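Local coordinates for protein PA1221 (Pseudomonas aeruginosa, PDB 4DG8) that belongs to the ANL superfamily of AMP-binding enzymes and also carries a phosphopantetheine attachment site, at residues 200-212 / 245-259. Residues are numbered along the deposited sequence; the frame is centred on the assembly and turned at random.
With BU3 ((R,R)-2,3-butanediol), chain D.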
ATOM      1  N   ALA A 200      -6.800  12.603  13.771  1.00 19.78           N
ATOM      2  CA  ALA A 200      -7.536  13.739  14.351  1.00 31.09           C
ATOM      3  C   ALA A 200      -6.742  15.028  14.599  1.00 29.95           C
ATOM      4  O   ALA A 200      -7.230  15.916  15.305  1.00 31.82           O
ATOM      5  CB  ALA A 200      -8.260  13.303  15.632  1.00 33.23           C
ATOM      6  N   PHE A 201      -5.502  15.100  14.116  1.00 23.71           N
ATOM      7  CA  PHE A 201      -4.614  16.214  14.478  1.00 29.10           C
ATOM      8  C   PHE A 201      -4.432  17.353  13.449  1.00 27.86           C
ATOM      9  O   PHE A 201      -3.700  18.313  13.690  1.00 31.55           O
ATOM     10  CB  PHE A 201      -3.269  15.658  14.972  1.00 25.65           C
ATOM     11  CG  PHE A 201      -3.417  14.434  15.847  1.00 34.69           C
ATOM     12  CD1 PHE A 201      -3.922  14.539  17.138  1.00 42.76           C
ATOM     13  CD2 PHE A 201      -3.060  13.175  15.371  1.00 46.88           C
ATOM     14  CE1 PHE A 201      -4.066  13.414  17.942  1.00 48.75           C
ATOM     15  CE2 PHE A 201      -3.193  12.041  16.173  1.00 49.72           C
ATOM     16  CZ  PHE A 201      -3.694  12.159  17.456  1.00 45.86           C
ATOM     17  N   ALA A 202      -5.075  17.234  12.296  1.00 25.20           N
ATOM     18  CA  ALA A 202      -4.931  18.241  11.249  1.00 26.36           C
ATOM     19  C   ALA A 202      -6.296  18.603  10.658  1.00 26.22           C
ATOM     20  O   ALA A 202      -6.774  17.936   9.741  1.00 29.38           O
ATOM     21  CB  ALA A 202      -3.951  17.753  10.151  1.00 23.97           C
ATOM     22  N   PRO A 203      -6.951  19.642  11.211  1.00 29.24           N
ATOM     23  CA  PRO A 203      -8.306  19.992  10.764  1.00 25.57           C
ATOM     24  C   PRO A 203      -8.419  20.100   9.238  1.00 30.65           C
ATOM     25  O   PRO A 203      -9.451  19.724   8.673  1.00 30.22           O
ATOM     26  CB  PRO A 203      -8.549  21.360  11.426  1.00 34.17           C
ATOM     27  CG  PRO A 203      -7.737  21.315  12.683  1.00 26.30           C
ATOM     28  CD  PRO A 203      -6.480  20.516  12.302  1.00 24.04           C
ATOM     29  N   GLN A 204      -7.368  20.591   8.582  1.00 29.12           N
ATOM     30  CA  GLN A 204      -7.406  20.812   7.130  1.00 29.28           C
ATOM     31  C   GLN A 204      -7.103  19.564   6.315  1.00 25.36           C
ATOM     32  O   GLN A 204      -7.285  19.560   5.086  1.00 25.88           O
ATOM     33  CB  GLN A 204      -6.452  21.936   6.693  1.00 33.80           C
ATOM     34  CG  GLN A 204      -6.850  23.331   7.143  1.00 39.04           C
ATOM     35  CD  GLN A 204      -6.331  24.395   6.193  1.00 42.89           C
ATOM     36  OE1 GLN A 204      -5.161  24.797   6.260  1.00 37.86           O
ATOM     37  NE2 GLN A 204      -7.197  24.843   5.280  1.00 37.08           N
ATOM     38  N   MET A 205      -6.614  18.526   6.986  1.00 25.07           N
ATOM     39  CA  MET A 205      -6.401  17.233   6.346  1.00 23.57           C
ATOM     40  C   MET A 205      -5.685  17.387   5.008  1.00 27.18           C
ATOM     41  O   MET A 205      -6.169  16.891   3.983  1.00 21.26           O
ATOM     42  CB  MET A 205      -7.727  16.480   6.172  1.00 20.93           C
ATOM     43  CG  MET A 205      -8.383  16.098   7.510  1.00 19.94           C
ATOM     44  SD  MET A 205      -7.309  14.981   8.413  1.00 29.74           S
ATOM     45  CE  MET A 205      -7.874  13.386   7.799  1.00 29.14           C
ATOM     46  N   ARG A 206      -4.530  18.059   4.998  1.00 24.28           N
ATOM     47  CA  ARG A 206      -3.852  18.223   3.724  1.00 21.43           C
ATOM     48  C   ARG A 206      -2.767  17.163   3.614  1.00 19.66           C
ATOM     49  O   ARG A 206      -1.643  17.322   4.102  1.00 23.23           O
ATOM     50  CB  ARG A 206      -3.272  19.634   3.612  1.00 25.17           C
ATOM     51  CG  ARG A 206      -4.346  20.738   3.647  1.00 29.55           C
ATOM     52  CD  ARG A 206      -3.743  22.135   3.600  1.00 22.50           C
ATOM     53  NE  ARG A 206      -3.076  22.406   2.326  1.00 28.44           N
ATOM     54  CZ  ARG A 206      -3.673  22.887   1.239  1.00 27.77           C
ATOM     55  NH1 ARG A 206      -4.976  23.135   1.230  1.00 29.07           N
ATOM     56  NH2 ARG A 206      -2.968  23.102   0.140  1.00 28.69           N
ATOM     57  N   PHE A 207      -3.098  16.115   2.865  1.00 17.85           N
ATOM     58  CA  PHE A 207      -2.274  14.918   2.814  1.00 21.26           C
ATOM     59  C   PHE A 207      -1.277  14.990   1.689  1.00 26.31           C
ATOM     60  O   PHE A 207      -1.633  15.310   0.561  1.00 23.88           O
ATOM     61  CB  PHE A 207      -3.130  13.659   2.639  1.00 22.91           C
ATOM     62  CG  PHE A 207      -3.458  12.989   3.915  1.00 25.48           C
ATOM     63  CD1 PHE A 207      -4.594  13.351   4.629  1.00 35.75           C
ATOM     64  CD2 PHE A 207      -2.615  12.024   4.436  1.00 33.67           C
ATOM     65  CE1 PHE A 207      -4.886  12.744   5.830  1.00 39.43           C
ATOM     66  CE2 PHE A 207      -2.911  11.406   5.642  1.00 33.66           C
ATOM     67  CZ  PHE A 207      -4.039  11.760   6.331  1.00 32.14           C
ATOM     68  N   LEU A 208      -0.023  14.706   2.015  1.00 26.44           N
ATOM     69  CA  LEU A 208       0.977  14.463   1.013  1.00 25.16           C
ATOM     70  C   LEU A 208       0.544  13.219   0.241  1.00 21.17           C
ATOM     71  O   LEU A 208       0.289  12.173   0.833  1.00 24.49           O
ATOM     72  CB  LEU A 208       2.322  14.212   1.685  1.00 20.39           C
ATOM     73  CG  LEU A 208       3.417  13.739   0.732  1.00 30.92           C
ATOM     74  CD1 LEU A 208       3.712  14.827  -0.272  1.00 25.59           C
ATOM     75  CD2 LEU A 208       4.678  13.364   1.494  1.00 28.53           C
ATOM     76  N   VAL A 209       0.426  13.349  -1.071  1.00 18.73           N
ATOM     77  CA  VAL A 209       0.180  12.204  -1.930  1.00 21.38           C
ATOM     78  C   VAL A 209       1.467  11.879  -2.663  1.00 26.59           C
ATOM     79  O   VAL A 209       1.907  12.617  -3.545  1.00 30.90           O
ATOM     80  CB  VAL A 209      -0.950  12.467  -2.937  1.00 20.43           C
ATOM     81  CG1 VAL A 209      -1.045  11.305  -3.975  1.00 20.11           C
ATOM     82  CG2 VAL A 209      -2.259  12.680  -2.210  1.00 12.30           C
ATOM     83  N   ASN A 210       2.058  10.764  -2.254  1.00 28.85           N
ATOM     84  CA  ASN A 210       3.395  10.349  -2.633  1.00 22.90           C
ATOM     85  C   ASN A 210       3.495   8.857  -3.057  1.00 25.04           C
ATOM     86  O   ASN A 210       4.131   8.516  -4.054  1.00 31.71           O
ATOM     87  CB  ASN A 210       4.402  10.747  -1.542  1.00 28.88           C
ATOM     88  CG  ASN A 210       5.805  10.269  -1.850  1.00 31.91           C
ATOM     89  OD1 ASN A 210       6.418  10.693  -2.832  1.00 29.57           O
ATOM     90  ND2 ASN A 210       6.315   9.369  -1.017  1.00 25.18           N
ATOM     91  N   SER A 211       2.995   7.971  -2.201  1.00 21.78           N
ATOM     92  CA  SER A 211       2.951   6.530  -2.463  1.00 22.28           C
ATOM     93  C   SER A 211       2.236   6.177  -3.763  1.00 22.98           C
ATOM     94  O   SER A 211       1.103   6.570  -3.965  1.00 35.26           O
ATOM     95  CB  SER A 211       2.267   5.803  -1.298  1.00 23.04           C
ATOM     96  OG  SER A 211       2.859   6.155  -0.066  1.00 25.31           O
ATOM     97  N   PRO A 212       2.904   5.427  -4.660  1.00 31.78           N
ATOM     98  CA  PRO A 212       2.227   5.065  -5.916  1.00 33.80           C
ATOM     99  C   PRO A 212       1.010   4.190  -5.657  1.00 26.88           C
ATOM    100  O   PRO A 212       0.933   3.550  -4.596  1.00 23.22           O
ATOM    101  CB  PRO A 212       3.305   4.289  -6.685  1.00 36.41           C
ATOM    102  CG  PRO A 212       4.599   4.844  -6.156  1.00 31.27           C
ATOM    103  CD  PRO A 212       4.335   5.080  -4.686  1.00 28.47           C
ATOM    104  N   LEU A 245      10.218  17.419   0.226  1.00 27.01           N
ATOM    105  CA  LEU A 245       9.255  17.439   1.333  1.00 25.01           C
ATOM    106  C   LEU A 245       9.092  18.856   1.886  1.00 28.44           C
ATOM    107  O   LEU A 245       7.963  19.333   2.099  1.00 23.03           O
ATOM    108  CB  LEU A 245       9.671  16.486   2.466  1.00 22.22           C
ATOM    109  CG  LEU A 245       8.666  16.434   3.624  1.00 21.19           C
ATOM    110  CD1 LEU A 245       7.249  16.136   3.101  1.00 13.82           C
ATOM    111  CD2 LEU A 245       9.085  15.424   4.739  1.00 13.54           C
ATOM    112  N   ARG A 246      10.226  19.512   2.127  1.00 25.95           N
ATOM    113  CA  ARG A 246      10.232  20.891   2.606  1.00 28.95           C
ATOM    114  C   ARG A 246       9.419  21.805   1.685  1.00 28.15           C
ATOM    115  O   ARG A 246       8.704  22.692   2.151  1.00 27.01           O
ATOM    116  CB  ARG A 246      11.662  21.420   2.721  1.00 26.44           C
ATOM    117  CG  ARG A 246      12.362  21.123   4.046  1.00 26.01           C
ATOM    118  CD  ARG A 246      13.784  21.718   4.011  1.00 36.19           C
ATOM    119  NE  ARG A 246      14.591  21.349   5.171  1.00 27.92           N
ATOM    120  CZ  ARG A 246      14.666  22.056   6.295  1.00 33.78           C
ATOM    121  NH1 ARG A 246      13.974  23.176   6.424  1.00 35.50           N
ATOM    122  NH2 ARG A 246      15.428  21.639   7.301  1.00 40.34           N
ATOM    123  N   GLN A 247       9.523  21.584   0.376  1.00 26.69           N
ATOM    124  CA  GLN A 247       8.784  22.393  -0.593  1.00 26.88           C
ATOM    125  C   GLN A 247       7.301  22.108  -0.512  1.00 26.41           C
ATOM    126  O   GLN A 247       6.468  23.016  -0.542  1.00 32.63           O
ATOM    127  CB  GLN A 247       9.223  22.059  -2.005  1.00 23.63           C
ATOM    128  CG  GLN A 247      10.011  23.147  -2.672  1.00 39.11           C
ATOM    129  CD  GLN A 247      10.317  22.797  -4.110  1.00 39.07           C
ATOM    130  OE1 GLN A 247      10.999  21.805  -4.383  1.00 38.93           O
ATOM    131  NE2 GLN A 247       9.778  23.578  -5.038  1.00 31.32           N
ATOM    132  N   LEU A 248       6.982  20.827  -0.430  1.00 21.59           N
ATOM    133  CA  LEU A 248       5.594  20.394  -0.423  1.00 26.72           C
ATOM    134  C   LEU A 248       4.860  20.889   0.827  1.00 27.04           C
ATOM    135  O   LEU A 248       3.682  21.223   0.760  1.00 28.07           O
ATOM    136  CB  LEU A 248       5.508  18.871  -0.569  1.00 27.35           C
ATOM    137  CG  LEU A 248       5.888  18.370  -1.974  1.00 32.63           C
ATOM    138  CD1 LEU A 248       6.067  16.851  -2.039  1.00 24.21           C
ATOM    139  CD2 LEU A 248       4.876  18.880  -3.010  1.00 25.74           C
ATOM    140  N   ILE A 249       5.557  20.934   1.961  1.00 20.68           N
ATOM    141  CA  ILE A 249       4.980  21.511   3.170  1.00 21.86           C
ATOM    142  C   ILE A 249       4.918  23.043   3.075  1.00 25.80           C
ATOM    143  O   ILE A 249       3.869  23.647   3.256  1.00 24.79           O
ATOM    144  CB  ILE A 249       5.783  21.108   4.421  1.00 28.28           C
ATOM    145  CG1 ILE A 249       5.684  19.597   4.648  1.00 27.25           C
ATOM    146  CG2 ILE A 249       5.323  21.921   5.635  1.00 23.80           C
ATOM    147  CD1 ILE A 249       6.679  19.051   5.666  1.00 30.88           C
ATOM    148  N   GLY A 250       6.046  23.661   2.754  1.00 23.83           N
ATOM    149  CA  GLY A 250       6.154  25.110   2.775  1.00 25.36           C
ATOM    150  C   GLY A 250       5.423  25.817   1.645  1.00 27.69           C
ATOM    151  O   GLY A 250       4.772  26.837   1.868  1.00 30.06           O
ATOM    152  N   GLU A 251       5.549  25.301   0.426  1.00 24.58           N
ATOM    153  CA  GLU A 251       4.880  25.925  -0.715  1.00 25.46           C
ATOM    154  C   GLU A 251       3.433  25.500  -0.879  1.00 23.12           C
ATOM    155  O   GLU A 251       2.594  26.276  -1.328  1.00 27.67           O
ATOM    156  CB  GLU A 251       5.652  25.673  -2.010  1.00 28.09           C
ATOM    157  CG  GLU A 251       7.035  26.288  -1.985  1.00 42.21           C
ATOM    158  CD  GLU A 251       7.867  25.910  -3.191  1.00 50.88           C
ATOM    159  OE1 GLU A 251       7.279  25.492  -4.216  1.00 54.92           O
ATOM    160  OE2 GLU A 251       9.110  26.037  -3.105  1.00 51.97           O
ATOM    161  N   ARG A 252       3.158  24.236  -0.606  1.00 26.86           N
ATOM    162  CA  ARG A 252       1.800  23.721  -0.782  1.00 34.13           C
ATOM    163  C   ARG A 252       0.929  23.460   0.445  1.00 33.80           C
ATOM    164  O   ARG A 252      -0.235  23.104   0.301  1.00 29.52           O
ATOM    165  CB  ARG A 252       1.818  22.555  -1.748  1.00 34.25           C
ATOM    166  CG  ARG A 252       2.475  22.996  -3.025  1.00 34.28           C
ATOM    167  CD  ARG A 252       2.551  21.892  -3.981  1.00 30.20           C
ATOM    168  NE  ARG A 252       3.339  22.251  -5.142  1.00 39.67           N
ATOM    169  CZ  ARG A 252       3.532  21.417  -6.156  1.00 37.38           C
ATOM    170  NH1 ARG A 252       2.978  20.219  -6.116  1.00 27.01           N
ATOM    171  NH2 ARG A 252       4.270  21.776  -7.191  1.00 33.45           N
ATOM    172  N   GLY A 253       1.481  23.652   1.637  1.00 28.66           N
ATOM    173  CA  GLY A 253       0.708  23.455   2.849  1.00 31.16           C
ATOM    174  C   GLY A 253       0.330  22.032   3.263  1.00 27.33           C
ATOM    175  O   GLY A 253      -0.622  21.850   4.026  1.00 30.75           O
ATOM    176  N   ALA A 254       1.067  21.023   2.815  1.00 21.09           N
ATOM    177  CA  ALA A 254       0.825  19.685   3.351  1.00 31.73           C
ATOM    178  C   ALA A 254       1.068  19.688   4.860  1.00 27.00           C
ATOM    179  O   ALA A 254       2.095  20.189   5.326  1.00 26.24           O
ATOM    180  CB  ALA A 254       1.705  18.650   2.669  1.00 29.50           C
ATOM    181  N   ASP A 255       0.061  19.258   5.613  1.00 24.30           N
ATOM    182  CA  ASP A 255       0.157  19.039   7.064  1.00 23.75           C
ATOM    183  C   ASP A 255       0.088  17.577   7.564  1.00 25.55           C
ATOM    184  O   ASP A 255       0.198  17.337   8.751  1.00 23.64           O
ATOM    185  CB  ASP A 255      -0.864  19.915   7.801  1.00 21.54           C
ATOM    186  CG  ASP A 255      -2.307  19.620   7.382  1.00 30.73           C
ATOM    187  OD1 ASP A 255      -2.597  18.466   6.983  1.00 22.70           O
ATOM    188  OD2 ASP A 255      -3.151  20.544   7.465  1.00 32.43           O
ATOM    189  N   SER A 256      -0.142  16.619   6.669  1.00 19.40           N
ATOM    190  CA  SER A 256      -0.345  15.229   7.059  1.00 16.50           C
ATOM    191  C   SER A 256       0.423  14.357   6.082  1.00 24.24           C
ATOM    192  O   SER A 256       0.415  14.613   4.879  1.00 20.00           O
ATOM    193  CB  SER A 256      -1.839  14.838   6.986  1.00 21.89           C
ATOM    194  OG  SER A 256      -2.659  15.688   7.781  1.00 28.66           O
ATOM    195  N   ALA A 257       1.103  13.334   6.580  1.00 23.07           N
ATOM    196  CA  ALA A 257       1.850  12.500   5.651  1.00 27.13           C
ATOM    197  C   ALA A 257       2.037  11.076   6.122  1.00 24.04           C
ATOM    198  O   ALA A 257       2.116  10.807   7.315  1.00 23.84           O
ATOM    199  CB  ALA A 257       3.208  13.143   5.304  1.00 21.26           C
ATOM    200  N   TRP A 258       2.097  10.174   5.156  1.00 21.98           N
ATOM    201  CA  TRP A 258       2.589   8.829   5.372  1.00 21.88           C
ATOM    202  C   TRP A 258       4.014   8.764   4.824  1.00 21.05           C
ATOM    203  O   TRP A 258       4.294   9.253   3.730  1.00 21.78           O
ATOM    204  CB  TRP A 258       1.714   7.806   4.638  1.00 18.79           C
ATOM    205  CG  TRP A 258       2.416   6.470   4.454  1.00 19.50           C
ATOM    206  CD1 TRP A 258       3.131   6.060   3.360  1.00 16.90           C
ATOM    207  CD2 TRP A 258       2.511   5.405   5.417  1.00 15.64           C
ATOM    208  NE1 TRP A 258       3.638   4.805   3.579  1.00 21.85           N
ATOM    209  CE2 TRP A 258       3.280   4.381   4.833  1.00 18.23           C
ATOM    210  CE3 TRP A 258       2.026   5.225   6.724  1.00 18.49           C
ATOM    211  CZ2 TRP A 258       3.555   3.167   5.496  1.00 16.67           C
ATOM    212  CZ3 TRP A 258       2.314   4.022   7.391  1.00 20.07           C
ATOM    213  CH2 TRP A 258       3.061   3.013   6.769  1.00 18.96           C
ATOM    214  N   LEU A 259       4.914   8.191   5.609  1.00 23.97           N
ATOM    215  CA  LEU A 259       6.272   7.913   5.170  1.00 19.43           C
ATOM    216  C   LEU A 259       6.623   6.529   5.663  1.00 29.36           C
ATOM    217  O   LEU A 259       6.637   6.274   6.883  1.00 24.51           O
ATOM    218  CB  LEU A 259       7.257   8.901   5.780  1.00 21.45           C
ATOM    219  CG  LEU A 259       7.021  10.376   5.463  1.00 20.57           C
ATOM    220  CD1 LEU A 259       7.978  11.206   6.301  1.00 23.67           C
ATOM    221  CD2 LEU A 259       7.214  10.649   3.970  1.00 21.52           C
TER
HETATM  222  O6  BU3 D 703       4.606   4.147   0.900  1.00 25.86           O
HETATM  223  C3  BU3 D 703       4.747   2.954   0.232  1.00 39.50           C
HETATM  224  C4  BU3 D 703       4.824   1.826   1.216  1.00 20.81           C
HETATM  225  C2  BU3 D 703       5.996   2.952  -0.632  1.00 45.29           C
HETATM  226  O5  BU3 D 703       7.121   2.904   0.209  1.00 51.27           O
HETATM  227  C1  BU3 D 703       6.007   4.149  -1.498  1.00 38.10           C
HETATM  228  O   HOH W   1      -4.653  21.222   9.414  1.00 19.59           O
HETATM  229  O   HOH W   2       2.073  10.996   2.452  1.00 21.87           O
HETATM  230  O   HOH W   3       4.523   8.539   0.936  1.00 34.39           O
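Leu208 N bonds almost straight to Ser256 O (2.9 Å, N-H...O 171°), and with Ser256 N on Arg206 O this makes a single parallel beta bridge, Phe207 with Ser256, between strands 206-209 and 256-260, the edges of two sheets within the AMP-binding fold. Arg206 O takes a second donor, Asp255 N, on an in-plane lone pair, while Ser256 N comes from above the carbonyl plane. Packing is tight here: Ser256 CB sits over the centre of the Phe207 ring, 3.6 Å from the centroid, a CH-pi contact. Leu208 spreads its two methyls toward helix 242-250, CD1 to Leu248 CD1 at 3.6 Å and CD2 toward Leu245. Asp255 OD1 is gripped from opposite faces of its plane by Arg206 N (2.8 Å) and Ser256 OG. The Arg206 chain, bent at chi3 (66°), brings NH2 to Arg252 O (2.7 Å) with that oxygen close to the guanidinium plane; NH1 goes to Glu44 in a salt bridge. Beyond Leu208 the two chains part and waters take over, one joining Leu208 O to Trp258 N, another Asn210 ND2 to Trp258 O. At this looser end, where the Trp258 side chain lies about 6 Å from the bound AMP (nearest atoms), O6 of a butanediol, probably from the crystallisation liquor, donates to Ser211 OG, itself bonded to Glu221, and accepts from Trp258 NE1 at the indole edge, 2.9 Å away.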